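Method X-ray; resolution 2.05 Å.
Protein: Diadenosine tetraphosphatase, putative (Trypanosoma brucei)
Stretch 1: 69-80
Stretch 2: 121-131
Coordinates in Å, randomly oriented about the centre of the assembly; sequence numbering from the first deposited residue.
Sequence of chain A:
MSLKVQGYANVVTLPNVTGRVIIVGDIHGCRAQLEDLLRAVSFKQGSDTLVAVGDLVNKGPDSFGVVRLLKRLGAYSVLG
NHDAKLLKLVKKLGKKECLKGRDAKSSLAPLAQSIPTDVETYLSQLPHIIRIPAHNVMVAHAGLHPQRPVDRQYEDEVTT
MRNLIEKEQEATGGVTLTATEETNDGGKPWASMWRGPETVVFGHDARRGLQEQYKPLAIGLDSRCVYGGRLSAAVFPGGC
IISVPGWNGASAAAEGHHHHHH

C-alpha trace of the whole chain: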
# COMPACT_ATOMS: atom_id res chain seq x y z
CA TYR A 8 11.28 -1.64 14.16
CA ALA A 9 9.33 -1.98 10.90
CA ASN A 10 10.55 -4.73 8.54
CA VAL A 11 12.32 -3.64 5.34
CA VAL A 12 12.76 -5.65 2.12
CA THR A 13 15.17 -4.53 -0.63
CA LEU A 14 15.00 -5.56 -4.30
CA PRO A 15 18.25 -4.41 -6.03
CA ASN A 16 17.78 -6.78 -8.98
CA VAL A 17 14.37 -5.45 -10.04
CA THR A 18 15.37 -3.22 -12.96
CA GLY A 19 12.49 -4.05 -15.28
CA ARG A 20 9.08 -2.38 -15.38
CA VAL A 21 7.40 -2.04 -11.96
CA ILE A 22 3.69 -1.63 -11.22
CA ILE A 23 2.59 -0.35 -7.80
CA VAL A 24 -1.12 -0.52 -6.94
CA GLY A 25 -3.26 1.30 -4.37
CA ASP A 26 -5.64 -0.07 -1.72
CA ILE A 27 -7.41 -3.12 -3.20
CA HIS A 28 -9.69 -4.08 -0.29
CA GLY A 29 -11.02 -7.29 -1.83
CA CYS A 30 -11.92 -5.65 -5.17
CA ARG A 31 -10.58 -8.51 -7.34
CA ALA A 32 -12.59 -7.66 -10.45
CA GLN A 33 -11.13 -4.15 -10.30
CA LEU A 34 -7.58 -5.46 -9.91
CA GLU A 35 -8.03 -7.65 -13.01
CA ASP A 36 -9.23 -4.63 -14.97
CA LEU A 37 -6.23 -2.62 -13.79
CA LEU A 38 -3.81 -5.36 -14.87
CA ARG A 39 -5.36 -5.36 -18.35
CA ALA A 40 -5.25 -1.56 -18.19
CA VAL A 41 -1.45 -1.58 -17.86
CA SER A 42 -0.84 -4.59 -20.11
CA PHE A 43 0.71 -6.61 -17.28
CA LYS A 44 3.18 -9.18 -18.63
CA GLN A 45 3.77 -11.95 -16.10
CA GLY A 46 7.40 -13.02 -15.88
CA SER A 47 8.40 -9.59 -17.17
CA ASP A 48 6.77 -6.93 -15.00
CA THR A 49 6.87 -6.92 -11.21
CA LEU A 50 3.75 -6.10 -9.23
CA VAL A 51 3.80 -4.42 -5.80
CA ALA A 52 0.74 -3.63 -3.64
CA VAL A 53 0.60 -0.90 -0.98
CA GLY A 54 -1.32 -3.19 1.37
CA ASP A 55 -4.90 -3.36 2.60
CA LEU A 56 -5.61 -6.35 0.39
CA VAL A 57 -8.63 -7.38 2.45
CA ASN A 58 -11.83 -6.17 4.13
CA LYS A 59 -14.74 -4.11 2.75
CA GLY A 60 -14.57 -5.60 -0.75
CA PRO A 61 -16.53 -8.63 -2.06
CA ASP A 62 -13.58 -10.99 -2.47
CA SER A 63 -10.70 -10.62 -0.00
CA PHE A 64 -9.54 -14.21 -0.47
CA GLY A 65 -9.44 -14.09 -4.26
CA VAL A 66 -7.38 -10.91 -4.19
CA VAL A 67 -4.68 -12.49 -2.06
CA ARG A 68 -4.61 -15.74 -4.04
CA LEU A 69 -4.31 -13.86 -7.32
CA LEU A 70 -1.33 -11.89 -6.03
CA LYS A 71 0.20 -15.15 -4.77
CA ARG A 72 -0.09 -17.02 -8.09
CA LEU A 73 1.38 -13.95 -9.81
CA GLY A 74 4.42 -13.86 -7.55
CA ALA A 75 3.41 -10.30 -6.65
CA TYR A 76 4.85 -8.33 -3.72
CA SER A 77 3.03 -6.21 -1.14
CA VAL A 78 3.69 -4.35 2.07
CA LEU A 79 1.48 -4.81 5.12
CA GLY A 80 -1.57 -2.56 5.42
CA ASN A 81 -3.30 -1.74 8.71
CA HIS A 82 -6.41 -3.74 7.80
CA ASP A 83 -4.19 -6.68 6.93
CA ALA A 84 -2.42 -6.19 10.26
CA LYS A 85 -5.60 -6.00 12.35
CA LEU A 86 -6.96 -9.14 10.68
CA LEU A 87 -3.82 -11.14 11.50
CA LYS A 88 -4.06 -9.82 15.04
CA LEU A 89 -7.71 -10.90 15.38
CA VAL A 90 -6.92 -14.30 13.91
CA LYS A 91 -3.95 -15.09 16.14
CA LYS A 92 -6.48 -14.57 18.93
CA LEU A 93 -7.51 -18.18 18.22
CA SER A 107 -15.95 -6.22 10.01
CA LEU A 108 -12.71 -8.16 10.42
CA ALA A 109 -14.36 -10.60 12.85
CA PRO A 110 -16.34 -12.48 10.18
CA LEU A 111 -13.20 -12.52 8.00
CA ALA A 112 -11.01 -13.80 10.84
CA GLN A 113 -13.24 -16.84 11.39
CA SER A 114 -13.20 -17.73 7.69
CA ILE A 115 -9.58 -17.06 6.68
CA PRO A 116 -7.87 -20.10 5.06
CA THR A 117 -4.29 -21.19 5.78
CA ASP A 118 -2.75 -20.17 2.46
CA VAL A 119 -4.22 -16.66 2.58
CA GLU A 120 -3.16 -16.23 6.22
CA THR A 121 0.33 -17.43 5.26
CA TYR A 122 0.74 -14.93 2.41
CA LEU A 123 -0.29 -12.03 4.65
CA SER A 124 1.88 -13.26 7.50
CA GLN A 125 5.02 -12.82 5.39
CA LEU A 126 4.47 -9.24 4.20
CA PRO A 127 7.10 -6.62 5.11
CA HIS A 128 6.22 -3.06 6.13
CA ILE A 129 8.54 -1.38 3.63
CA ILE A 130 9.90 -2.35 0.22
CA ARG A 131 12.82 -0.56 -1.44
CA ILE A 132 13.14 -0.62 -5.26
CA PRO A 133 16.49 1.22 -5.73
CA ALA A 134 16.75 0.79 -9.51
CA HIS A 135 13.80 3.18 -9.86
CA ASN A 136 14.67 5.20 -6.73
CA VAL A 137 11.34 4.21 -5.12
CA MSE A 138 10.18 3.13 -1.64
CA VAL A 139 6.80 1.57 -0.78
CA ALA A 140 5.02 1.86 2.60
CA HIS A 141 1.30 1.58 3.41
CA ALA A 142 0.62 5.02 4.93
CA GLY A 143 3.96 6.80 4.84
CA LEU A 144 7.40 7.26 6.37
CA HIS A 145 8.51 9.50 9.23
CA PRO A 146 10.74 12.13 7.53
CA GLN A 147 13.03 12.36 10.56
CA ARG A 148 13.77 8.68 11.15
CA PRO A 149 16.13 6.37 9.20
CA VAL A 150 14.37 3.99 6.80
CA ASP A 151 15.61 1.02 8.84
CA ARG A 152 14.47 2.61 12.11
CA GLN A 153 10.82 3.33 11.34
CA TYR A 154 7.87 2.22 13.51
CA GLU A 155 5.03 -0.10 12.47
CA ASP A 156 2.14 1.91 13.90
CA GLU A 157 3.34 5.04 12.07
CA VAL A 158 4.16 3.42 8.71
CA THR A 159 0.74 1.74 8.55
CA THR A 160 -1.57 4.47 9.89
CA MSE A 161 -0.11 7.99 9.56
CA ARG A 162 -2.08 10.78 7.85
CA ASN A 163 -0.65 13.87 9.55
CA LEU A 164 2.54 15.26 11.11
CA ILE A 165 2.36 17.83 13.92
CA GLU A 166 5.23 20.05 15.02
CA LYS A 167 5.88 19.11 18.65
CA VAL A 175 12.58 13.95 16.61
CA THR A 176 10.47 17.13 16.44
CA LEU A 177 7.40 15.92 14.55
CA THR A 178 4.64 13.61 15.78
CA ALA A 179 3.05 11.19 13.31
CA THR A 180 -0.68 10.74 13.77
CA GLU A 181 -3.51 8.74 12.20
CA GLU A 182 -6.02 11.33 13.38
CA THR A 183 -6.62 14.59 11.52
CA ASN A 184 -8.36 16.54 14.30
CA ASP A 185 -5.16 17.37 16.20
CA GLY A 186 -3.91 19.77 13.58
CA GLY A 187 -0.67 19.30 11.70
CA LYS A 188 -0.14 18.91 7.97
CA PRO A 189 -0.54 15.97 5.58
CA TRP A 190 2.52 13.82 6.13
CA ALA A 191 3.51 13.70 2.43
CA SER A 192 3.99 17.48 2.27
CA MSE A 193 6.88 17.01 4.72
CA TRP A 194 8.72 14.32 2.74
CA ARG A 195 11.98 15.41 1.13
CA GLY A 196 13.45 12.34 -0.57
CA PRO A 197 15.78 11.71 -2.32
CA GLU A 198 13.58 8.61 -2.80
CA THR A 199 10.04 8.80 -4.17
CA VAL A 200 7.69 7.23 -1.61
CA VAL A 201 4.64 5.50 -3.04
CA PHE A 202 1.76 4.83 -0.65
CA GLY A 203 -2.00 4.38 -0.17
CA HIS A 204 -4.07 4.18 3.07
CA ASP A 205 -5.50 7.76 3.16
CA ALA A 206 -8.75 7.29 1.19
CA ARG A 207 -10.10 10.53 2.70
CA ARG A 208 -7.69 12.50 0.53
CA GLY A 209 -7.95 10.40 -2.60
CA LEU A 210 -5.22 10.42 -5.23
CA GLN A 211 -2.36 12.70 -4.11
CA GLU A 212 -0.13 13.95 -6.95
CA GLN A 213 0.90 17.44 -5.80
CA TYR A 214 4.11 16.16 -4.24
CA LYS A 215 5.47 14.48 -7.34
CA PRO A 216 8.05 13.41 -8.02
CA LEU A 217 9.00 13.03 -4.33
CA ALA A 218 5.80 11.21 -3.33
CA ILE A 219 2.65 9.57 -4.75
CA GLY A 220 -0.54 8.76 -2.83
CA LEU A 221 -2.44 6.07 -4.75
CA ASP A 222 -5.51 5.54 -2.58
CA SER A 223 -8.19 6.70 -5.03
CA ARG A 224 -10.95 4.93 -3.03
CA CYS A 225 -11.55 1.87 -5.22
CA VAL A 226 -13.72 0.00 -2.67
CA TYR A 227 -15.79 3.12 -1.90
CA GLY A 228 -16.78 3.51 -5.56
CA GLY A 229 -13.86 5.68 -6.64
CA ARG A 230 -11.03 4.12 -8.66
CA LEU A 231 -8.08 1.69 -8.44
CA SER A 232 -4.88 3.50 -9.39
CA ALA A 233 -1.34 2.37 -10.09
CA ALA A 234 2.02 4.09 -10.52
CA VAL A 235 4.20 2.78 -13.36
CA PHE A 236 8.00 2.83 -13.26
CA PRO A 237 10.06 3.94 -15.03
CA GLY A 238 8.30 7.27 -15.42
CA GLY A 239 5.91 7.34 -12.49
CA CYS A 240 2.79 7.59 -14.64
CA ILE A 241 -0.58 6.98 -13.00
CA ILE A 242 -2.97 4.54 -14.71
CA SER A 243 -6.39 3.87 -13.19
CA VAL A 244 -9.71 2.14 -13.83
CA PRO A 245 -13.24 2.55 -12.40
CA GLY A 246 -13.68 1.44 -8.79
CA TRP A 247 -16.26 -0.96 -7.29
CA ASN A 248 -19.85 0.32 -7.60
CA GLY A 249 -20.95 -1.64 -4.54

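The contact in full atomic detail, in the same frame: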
# COMPACT_ATOMS: atom_id res chain seq x y z
N LEU A 69 -4.72 -14.33 -6.01
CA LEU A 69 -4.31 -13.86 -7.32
C LEU A 69 -2.89 -13.32 -7.23
O LEU A 69 -2.02 -13.66 -8.03
CB LEU A 69 -5.25 -12.75 -7.81
CG LEU A 69 -4.82 -12.02 -9.09
CD1 LEU A 69 -4.63 -13.04 -10.21
CD2 LEU A 69 -5.85 -11.00 -9.49
N LEU A 70 -2.65 -12.47 -6.23
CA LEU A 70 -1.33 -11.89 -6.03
C LEU A 70 -0.29 -12.98 -5.79
O LEU A 70 0.85 -12.88 -6.25
CB LEU A 70 -1.35 -10.90 -4.86
CG LEU A 70 -2.25 -9.69 -5.11
CD1 LEU A 70 -2.36 -8.84 -3.86
CD2 LEU A 70 -1.70 -8.87 -6.28
N LYS A 71 -0.69 -14.03 -5.07
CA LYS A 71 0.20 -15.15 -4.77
C LYS A 71 0.61 -15.90 -6.05
O LYS A 71 1.79 -16.13 -6.29
CB LYS A 71 -0.47 -16.12 -3.80
CG LYS A 71 0.35 -17.37 -3.49
CD LYS A 71 -0.38 -18.26 -2.49
CE LYS A 71 0.33 -19.59 -2.28
NZ LYS A 71 1.75 -19.43 -1.85
N ARG A 72 -0.38 -16.29 -6.86
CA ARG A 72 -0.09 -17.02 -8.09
C ARG A 72 0.74 -16.17 -9.05
O ARG A 72 1.48 -16.71 -9.88
CB ARG A 72 -1.39 -17.46 -8.77
CG ARG A 72 -2.14 -16.35 -9.51
CD ARG A 72 -3.66 -16.53 -9.40
NE ARG A 72 -4.22 -17.48 -10.35
CZ ARG A 72 -4.28 -17.29 -11.67
NH1 ARG A 72 -3.80 -16.18 -12.21
NH2 ARG A 72 -4.85 -18.20 -12.45
N LEU A 73 0.62 -14.85 -8.94
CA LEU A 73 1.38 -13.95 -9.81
C LEU A 73 2.79 -13.66 -9.32
O LEU A 73 3.59 -13.06 -10.04
CB LEU A 73 0.64 -12.62 -9.97
CG LEU A 73 -0.63 -12.64 -10.82
CD1 LEU A 73 -1.25 -11.26 -10.86
CD2 LEU A 73 -0.30 -13.12 -12.24
N GLY A 74 3.10 -14.10 -8.11
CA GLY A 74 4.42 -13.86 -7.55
C GLY A 74 4.57 -12.40 -7.14
O GLY A 74 5.68 -11.91 -6.94
N ALA A 75 3.44 -11.71 -7.02
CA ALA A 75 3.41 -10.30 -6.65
C ALA A 75 3.84 -10.00 -5.22
O ALA A 75 3.67 -10.82 -4.31
CB ALA A 75 2.01 -9.75 -6.88
N TYR A 76 4.40 -8.80 -5.03
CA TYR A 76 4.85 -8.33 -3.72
C TYR A 76 3.79 -7.41 -3.11
O TYR A 76 2.86 -6.98 -3.79
CB TYR A 76 6.15 -7.54 -3.84
CG TYR A 76 7.38 -8.38 -4.04
CD1 TYR A 76 8.07 -8.91 -2.95
CD2 TYR A 76 7.87 -8.65 -5.32
CE1 TYR A 76 9.22 -9.68 -3.12
CE2 TYR A 76 9.02 -9.42 -5.51
CZ TYR A 76 9.68 -9.93 -4.40
OH TYR A 76 10.81 -10.71 -4.58
N SER A 77 3.95 -7.11 -1.83
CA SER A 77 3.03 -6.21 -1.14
C SER A 77 3.54 -5.89 0.25
O SER A 77 4.18 -6.73 0.89
CB SER A 77 1.65 -6.84 -1.00
OG SER A 77 0.80 -5.97 -0.25
N VAL A 78 3.29 -4.67 0.71
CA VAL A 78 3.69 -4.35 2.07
C VAL A 78 2.44 -4.61 2.89
O VAL A 78 1.36 -4.88 2.34
CB VAL A 78 4.20 -2.89 2.25
CG1 VAL A 78 5.57 -2.75 1.60
CG2 VAL A 78 3.21 -1.87 1.66
N LEU A 79 2.59 -4.56 4.21
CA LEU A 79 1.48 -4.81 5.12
C LEU A 79 0.64 -3.57 5.38
O LEU A 79 1.19 -2.53 5.76
CB LEU A 79 2.01 -5.36 6.44
CG LEU A 79 0.98 -5.87 7.45
CD1 LEU A 79 0.16 -7.00 6.84
CD2 LEU A 79 1.72 -6.35 8.70
N GLY A 80 -0.67 -3.68 5.17
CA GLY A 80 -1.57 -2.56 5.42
C GLY A 80 -2.13 -2.66 6.83
O GLY A 80 -1.93 -3.68 7.48
N THR A 121 -1.11 -17.27 5.42
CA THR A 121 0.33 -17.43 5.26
C THR A 121 0.93 -16.32 4.41
O THR A 121 1.98 -15.77 4.75
CB THR A 121 0.67 -18.80 4.64
OG1 THR A 121 0.32 -19.83 5.57
CG2 THR A 121 2.15 -18.89 4.32
N TYR A 122 0.26 -15.99 3.31
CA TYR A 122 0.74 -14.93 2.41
C TYR A 122 0.82 -13.60 3.14
O TYR A 122 1.81 -12.88 3.01
CB TYR A 122 -0.19 -14.79 1.20
CG TYR A 122 0.24 -13.72 0.22
CD1 TYR A 122 1.13 -14.00 -0.81
CD2 TYR A 122 -0.22 -12.41 0.35
CE1 TYR A 122 1.56 -12.99 -1.70
CE2 TYR A 122 0.20 -11.39 -0.52
CZ TYR A 122 1.09 -11.69 -1.55
OH TYR A 122 1.50 -10.69 -2.40
N LEU A 123 -0.23 -13.28 3.90
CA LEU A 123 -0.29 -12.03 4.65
C LEU A 123 0.74 -11.99 5.77
O LEU A 123 1.32 -10.94 6.07
CB LEU A 123 -1.68 -11.84 5.28
CG LEU A 123 -2.89 -11.67 4.37
CD1 LEU A 123 -4.13 -11.41 5.22
CD2 LEU A 123 -2.66 -10.52 3.41
N SER A 124 0.96 -13.14 6.39
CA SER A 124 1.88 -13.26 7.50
C SER A 124 3.34 -13.04 7.12
O SER A 124 4.19 -12.89 7.99
CB SER A 124 1.71 -14.64 8.14
OG SER A 124 2.44 -14.74 9.34
N GLN A 125 3.64 -13.01 5.83
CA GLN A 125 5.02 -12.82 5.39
C GLN A 125 5.29 -11.46 4.76
O GLN A 125 6.40 -11.20 4.28
CB GLN A 125 5.40 -13.93 4.40
CG GLN A 125 4.52 -13.99 3.16
CD GLN A 125 4.70 -15.29 2.38
OE1 GLN A 125 5.80 -15.61 1.94
NE2 GLN A 125 3.61 -16.03 2.21
N LEU A 126 4.31 -10.57 4.79
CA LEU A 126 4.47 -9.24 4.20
C LEU A 126 5.31 -8.28 5.03
O LEU A 126 5.12 -8.16 6.24
CB LEU A 126 3.11 -8.59 3.95
CG LEU A 126 2.06 -9.31 3.10
CD1 LEU A 126 0.85 -8.41 2.96
CD2 LEU A 126 2.62 -9.67 1.72
N PRO A 127 6.26 -7.58 4.39
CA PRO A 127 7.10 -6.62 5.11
C PRO A 127 6.32 -5.31 5.24
O PRO A 127 5.22 -5.18 4.69
CB PRO A 127 8.31 -6.48 4.20
CG PRO A 127 7.70 -6.55 2.84
CD PRO A 127 6.67 -7.68 2.98
N HIS A 128 6.87 -4.35 5.95
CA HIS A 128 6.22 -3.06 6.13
C HIS A 128 6.69 -2.08 5.05
O HIS A 128 5.93 -1.20 4.61
CB HIS A 128 6.57 -2.48 7.50
CG HIS A 128 6.11 -3.33 8.65
ND1 HIS A 128 4.80 -3.36 9.08
CD2 HIS A 128 6.80 -4.18 9.45
CE1 HIS A 128 4.70 -4.20 10.10
NE2 HIS A 128 5.89 -4.71 10.34
N ILE A 129 7.93 -2.25 4.63
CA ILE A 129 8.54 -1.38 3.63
C ILE A 129 9.31 -2.15 2.57
O ILE A 129 10.01 -3.11 2.88
CB ILE A 129 9.51 -0.39 4.31
CG1 ILE A 129 8.75 0.45 5.35
CG2 ILE A 129 10.17 0.52 3.27
CD1 ILE A 129 9.65 1.24 6.27
N ILE A 130 9.17 -1.72 1.32
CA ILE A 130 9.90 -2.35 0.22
C ILE A 130 10.67 -1.28 -0.55
O ILE A 130 10.09 -0.27 -0.98
CB ILE A 130 8.95 -3.11 -0.75
CG1 ILE A 130 8.33 -4.30 -0.03
CG2 ILE A 130 9.74 -3.60 -1.98
CD1 ILE A 130 7.28 -5.03 -0.86
N ARG A 131 11.97 -1.49 -0.71
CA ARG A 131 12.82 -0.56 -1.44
C ARG A 131 13.10 -1.11 -2.84
O ARG A 131 13.48 -2.27 -2.99
CB ARG A 131 14.15 -0.34 -0.70
CG ARG A 131 14.02 0.13 0.74
CD ARG A 131 15.39 0.48 1.34
NE ARG A 131 15.77 1.86 1.04
CZ ARG A 131 16.86 2.46 1.52
NH1 ARG A 131 17.69 1.81 2.32
NH2 ARG A 131 17.10 3.74 1.22
O HOH W 1 3.40 -0.62 5.41

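The most unusual feature of this contact is how much of it converges on one carbonyl. Pro127 O accepts a hydrogen bond from Leu79 N at 2.7 Å, with an N-H...O angle of 136°, and also lies 3.1 Å from Val78 CA in a CA-H...O contact. Two successive residues of the first stretch thus address the same oxygen. No other direct backbone-to-backbone hydrogen bond joins the stretches, although the chains run close here, with Val78 CA and His128 CA 5.0 Å apart. A proline has no amide hydrogen to donate, but its carbonyl remains free to accept, and Pro127 contributes in that way. Beyond this point a water extends the link, donating to Leu79 O at 2.9 Å and to His128 O at 2.7 Å, so that two carbonyls that could not bond to each other are joined through it.

The second direct hydrogen bond comes from a side chain. Tyr122, on the helix that opens the second stretch, points toward the first stretch with chi1 in the t well, and its OH donates to Ala75 O at 2.9 Å. The acceptor lies at the edge of the ring, near its plane. It belongs to the segment just after the helix that carries Leu70 and Lys71, which closes in a Schellman motif: Gly74 takes a positive phi of 74°, a conformation that favours glycine, and Ala75 N returns to Leu70 O at 2.9 Å. Tyr122 packs against the same helix end, with Leu70 CB 4.2 Å from Tyr122 CZ and Lys71 CB 4.0 Å from Tyr122 CD1. A tyrosine suits this place because its ring offers apolar surface to the helix while its hydroxyl satisfies a carbonyl at the far end; it is covered more extensively than any other residue of the contact.

Around these two hydrogen bonds the packing is largely apolar. Leu79 points toward the second stretch, and its CD1 lies 4.2 Å from CD1 of Leu126, which points back toward the first stretch. Leu79 CD2 also approaches His128 CE1 at 3.9 Å. The CA-to-CB bond of His128 points away, but with chi1 at -61° the end of the side chain comes nearer; its ND1 is buried by the contact without a partner in the model. Val78 is directed sideways, and its branched side chain places CG1 3.6 Å from Ile130 CG1 and 3.8 Å from Ile129 CA. Ile130 points toward the first stretch and reaches Tyr76 as well, through CD1 at 4.1 Å from Tyr76 CB, whereas Ile129, its neighbour on the strand, points away.

Ser77 is the small polar residue in this setting. Its OG donates to Val78 O at 2.9 Å, so the hydroxyl is satisfied within its own stretch and can lie 4.0 Å from Leu126 CD1. Together the stretches bury 646 Å², summed over both sides.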